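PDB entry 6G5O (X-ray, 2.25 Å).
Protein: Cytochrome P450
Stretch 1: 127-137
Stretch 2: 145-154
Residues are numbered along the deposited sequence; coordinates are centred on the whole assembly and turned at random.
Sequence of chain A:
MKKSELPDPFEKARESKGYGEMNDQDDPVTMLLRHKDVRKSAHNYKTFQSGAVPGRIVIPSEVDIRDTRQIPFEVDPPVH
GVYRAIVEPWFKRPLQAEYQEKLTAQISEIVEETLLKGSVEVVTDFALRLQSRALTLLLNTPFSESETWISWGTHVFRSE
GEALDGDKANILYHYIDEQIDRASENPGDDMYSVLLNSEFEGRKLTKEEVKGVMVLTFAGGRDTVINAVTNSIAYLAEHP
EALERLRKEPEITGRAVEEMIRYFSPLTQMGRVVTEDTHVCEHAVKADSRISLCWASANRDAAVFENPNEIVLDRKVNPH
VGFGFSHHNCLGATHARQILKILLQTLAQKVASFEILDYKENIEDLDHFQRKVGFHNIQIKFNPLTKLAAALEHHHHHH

Stretch 1, residues 127-137: ALRLQSRALTL
Stretch 2 (145-154) ESETWISWGT

How do the two stretches lie against each other? Residues 127-137 are helical throughout, part of a longer helix, and most of the second stretch forms another helix. Their N-to-C directions make an angle of 142°, so they run roughly antiparallel, and their axes approach to 8.5 Å. The register is set by Ser 132 and Ser 146, whose CA atoms are 5.1 Å apart. Both CA-to-CB bonds point toward the opposing helix, and Ser 146 CB lies 3.6 Å from Ser 132 O; such small side chains let the backbones come this near. No direct hydrogen bond crosses the contact, which buries 504 Å² in packing and is supplemented by one water.

How is Trp 149 accommodated? Its CA-to-CB bond points toward the first helix, and chi1 m (-52°) with chi2 at -29° lays the indole along it. The ring edge meets the backbone, with CE3 3.4 Å from Ser 132 O, while Leu 135 covers one face. Leu 135 adopts t, p (-174°, 59°), which places CD2 4.3 Å from the centroid of the Trp 149 six-membered ring and 22° off its normal, a CH-pi contact; Leu 135 CB is also 3.9 Å from Trp 149 CZ3. Thr 136, with chi1 p (60°), brings CG2 obliquely to 3.6 Å from Trp 149 CZ3, while its OG1 donates to Arg 133 O at 2.5 Å. Its hydroxyl is thus satisfied within its own helix and its methyl is left for packing. Trp 149 NE1 is hydrogen-bonded elsewhere in the structure.

What does Ile 150 pack against? It has the most area covered of any residue here, although its CA-to-CB bond points sideways. With rotamer m, t (-68°, 160°), it holds CG1 3.6 Å from Ser 132 OG and CG2 4.2 Å from Leu 128 CD2. Ser 132, at chi1 m (-65°), donates from OG to Leu 128 O at 2.9 Å, so this buried hydroxyl has a partner beside an apolar neighbour. Leu 128, in t, p (172°, 63°), sends CD2 to 3.7 Å from Ile 150 O and 4.2 Å from Gly 153 CA. Gly 153 leaves the helix with phi 76° and psi 179°, a positive phi that favours glycine. Arg 129 starts sideways, with chi1 at -97°, between wells, and chi2 p (82°), but its end comes nearer: Ile 150 CG2 lies over one guanidinium face, 3.5 Å from Arg 129 NH1.

Where do polar groups join the helices? A single water bridges them, accepting from Arg 133 NE at 2.8 Å and donating to Ser 146 OG at 2.8 Å and Glu 147 OE2 at 3.0 Å. Arg 133 is extended after chi1 m (-69°), with chi2 and chi3 both t; Ser 146 is p (65°). Glu 147 points away from CA to CB, yet its m, m rotamer (-73°, -55°) brings its carboxylate back to the water.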

# COMPACT_ATOMS: atom_id res chain seq x y z
N ALA A 127 -13.28 1.89 6.52
CA ALA A 127 -12.01 1.44 5.97
C ALA A 127 -11.04 0.90 7.04
O ALA A 127 -10.50 -0.19 6.87
CB ALA A 127 -11.38 2.57 5.19
N LEU A 128 -10.88 1.64 8.13
CA LEU A 128 -10.05 1.21 9.26
C LEU A 128 -10.53 -0.10 9.90
O LEU A 128 -9.72 -0.96 10.27
CB LEU A 128 -9.99 2.31 10.32
CG LEU A 128 -9.32 1.99 11.65
CD1 LEU A 128 -7.83 1.66 11.51
CD2 LEU A 128 -9.48 3.17 12.61
N ARG A 129 -11.84 -0.26 10.02
CA ARG A 129 -12.41 -1.51 10.54
C ARG A 129 -12.17 -2.70 9.59
O ARG A 129 -11.83 -3.79 10.04
CB ARG A 129 -13.93 -1.39 10.74
CG ARG A 129 -14.44 -1.05 12.15
CD ARG A 129 -14.39 0.43 12.44
NE ARG A 129 -15.01 0.82 13.69
CZ ARG A 129 -14.62 1.86 14.45
NH1 ARG A 129 -13.59 2.64 14.11
NH2 ARG A 129 -15.28 2.14 15.58
N LEU A 130 -12.47 -2.53 8.31
CA LEU A 130 -12.23 -3.58 7.34
C LEU A 130 -10.72 -3.97 7.32
O LEU A 130 -10.39 -5.13 7.37
CB LEU A 130 -12.72 -3.11 5.98
CG LEU A 130 -12.76 -4.06 4.78
CD1 LEU A 130 -13.46 -3.37 3.62
CD2 LEU A 130 -11.36 -4.45 4.36
N GLN A 131 -9.83 -3.00 7.28
CA GLN A 131 -8.38 -3.23 7.20
C GLN A 131 -7.84 -4.01 8.41
O GLN A 131 -7.16 -5.03 8.25
CB GLN A 131 -7.63 -1.90 7.03
CG GLN A 131 -6.09 -1.99 6.95
CD GLN A 131 -5.40 -1.88 8.31
OE1 GLN A 131 -5.86 -1.15 9.15
NE2 GLN A 131 -4.27 -2.58 8.50
N SER A 132 -8.21 -3.55 9.62
CA SER A 132 -7.84 -4.20 10.88
C SER A 132 -8.40 -5.62 11.00
O SER A 132 -7.71 -6.56 11.49
CB SER A 132 -8.38 -3.37 12.04
OG SER A 132 -7.75 -2.11 12.09
N ARG A 133 -9.66 -5.80 10.61
CA ARG A 133 -10.19 -7.14 10.67
C ARG A 133 -9.51 -8.06 9.65
O ARG A 133 -9.18 -9.22 9.95
CB ARG A 133 -11.71 -7.13 10.50
CG ARG A 133 -12.40 -6.50 11.69
CD ARG A 133 -13.89 -6.32 11.47
NE ARG A 133 -14.42 -5.46 12.53
CZ ARG A 133 -15.64 -4.91 12.51
NH1 ARG A 133 -16.50 -5.12 11.48
NH2 ARG A 133 -16.00 -4.11 13.51
N ALA A 134 -9.32 -7.58 8.42
CA ALA A 134 -8.68 -8.42 7.41
C ALA A 134 -7.25 -8.80 7.83
O ALA A 134 -6.78 -9.85 7.48
CB ALA A 134 -8.67 -7.71 6.09
N LEU A 135 -6.61 -7.96 8.63
CA LEU A 135 -5.21 -8.22 9.03
C LEU A 135 -5.09 -9.38 10.03
O LEU A 135 -4.03 -10.03 10.08
CB LEU A 135 -4.58 -6.96 9.58
CG LEU A 135 -3.07 -7.01 9.92
CD1 LEU A 135 -2.25 -7.36 8.69
CD2 LEU A 135 -2.56 -5.71 10.55
N THR A 136 -6.18 -9.69 10.77
CA THR A 136 -6.20 -10.83 11.67
C THR A 136 -6.07 -12.17 10.92
O THR A 136 -5.46 -13.16 11.44
CB THR A 136 -7.47 -10.88 12.53
OG1 THR A 136 -8.62 -10.97 11.68
CG2 THR A 136 -7.58 -9.62 13.40
N LEU A 137 -6.62 -12.20 9.70
CA LEU A 137 -6.47 -13.36 8.82
C LEU A 137 -5.05 -13.54 8.30
O LEU A 137 -4.55 -14.64 8.27
CB LEU A 137 -7.41 -13.31 7.60
CG LEU A 137 -8.90 -13.05 7.93
CD1 LEU A 137 -9.75 -12.90 6.69
CD2 LEU A 137 -9.44 -14.17 8.82
N GLU A 145 -8.05 -9.14 18.29
CA GLU A 145 -6.85 -8.28 18.24
C GLU A 145 -7.08 -7.04 17.37
O GLU A 145 -6.41 -6.03 17.52
CB GLU A 145 -5.65 -9.10 17.75
CG GLU A 145 -4.29 -8.53 18.12
CD GLU A 145 -4.03 -8.43 19.62
OE1 GLU A 145 -3.17 -7.60 19.98
OE2 GLU A 145 -4.64 -9.18 20.41
N SER A 146 -8.04 -7.12 16.43
CA SER A 146 -8.41 -5.98 15.58
C SER A 146 -8.86 -4.74 16.36
O SER A 146 -8.67 -3.60 15.87
CB SER A 146 -9.53 -6.38 14.62
OG SER A 146 -10.72 -6.68 15.31
N GLU A 147 -9.45 -4.96 17.55
CA GLU A 147 -9.89 -3.84 18.42
C GLU A 147 -8.71 -3.00 18.90
O GLU A 147 -8.76 -1.77 18.96
CB GLU A 147 -10.72 -4.34 19.62
CG GLU A 147 -12.11 -4.82 19.28
CD GLU A 147 -12.97 -3.78 18.52
OE1 GLU A 147 -12.82 -2.54 18.71
OE2 GLU A 147 -13.80 -4.22 17.70
N THR A 148 -7.62 -3.66 19.22
CA THR A 148 -6.41 -2.94 19.55
C THR A 148 -5.98 -2.05 18.40
O THR A 148 -5.69 -0.85 18.59
CB THR A 148 -5.28 -3.92 19.90
OG1 THR A 148 -5.74 -4.76 20.98
CG2 THR A 148 -4.01 -3.17 20.27
N TRP A 149 -5.94 -2.62 17.20
CA TRP A 149 -5.47 -1.88 16.02
C TRP A 149 -6.44 -0.74 15.67
O TRP A 149 -6.02 0.35 15.33
CB TRP A 149 -5.23 -2.84 14.84
CG TRP A 149 -4.35 -3.98 15.22
CD1 TRP A 149 -3.38 -3.97 16.18
CD2 TRP A 149 -4.38 -5.31 14.70
NE1 TRP A 149 -2.82 -5.22 16.29
CE2 TRP A 149 -3.40 -6.05 15.37
CE3 TRP A 149 -5.15 -5.94 13.71
CZ2 TRP A 149 -3.15 -7.38 15.10
CZ3 TRP A 149 -4.90 -7.25 13.42
CH2 TRP A 149 -3.91 -7.97 14.12
N ILE A 150 -7.71 -1.00 15.77
CA ILE A 150 -8.69 0.08 15.55
C ILE A 150 -8.54 1.25 16.55
O ILE A 150 -8.62 2.41 16.14
CB ILE A 150 -10.11 -0.47 15.61
CG1 ILE A 150 -10.35 -1.38 14.40
CG2 ILE A 150 -11.12 0.67 15.61
CD1 ILE A 150 -11.51 -2.34 14.58
N SER A 151 -8.27 0.95 17.82
CA SER A 151 -8.01 2.00 18.84
C SER A 151 -6.86 2.92 18.54
O SER A 151 -6.90 4.09 18.93
CB SER A 151 -7.76 1.38 20.21
OG SER A 151 -8.98 0.88 20.74
N TRP A 152 -5.82 2.43 17.88
CA TRP A 152 -4.73 3.30 17.48
C TRP A 152 -5.18 4.46 16.57
O TRP A 152 -4.56 5.51 16.56
CB TRP A 152 -3.67 2.49 16.73
CG TRP A 152 -2.97 1.43 17.53
CD1 TRP A 152 -2.91 1.33 18.88
CD2 TRP A 152 -2.19 0.35 17.01
NE1 TRP A 152 -2.16 0.24 19.25
CE2 TRP A 152 -1.69 -0.37 18.12
CE3 TRP A 152 -1.85 -0.07 15.72
CZ2 TRP A 152 -0.89 -1.49 17.98
CZ3 TRP A 152 -1.03 -1.19 15.58
CH2 TRP A 152 -0.57 -1.89 16.71
N GLY A 153 -6.23 4.26 15.77
CA GLY A 153 -6.71 5.32 14.87
C GLY A 153 -5.84 5.52 13.62
O GLY A 153 -4.86 4.81 13.42
N THR A 154 -6.26 6.46 12.77
CA THR A 154 -5.46 6.98 11.67
C THR A 154 -4.67 8.17 12.23
O THR A 154 -3.54 8.42 11.84
CB THR A 154 -6.37 7.41 10.52
O HOH W 1 -13.18 -5.40 15.01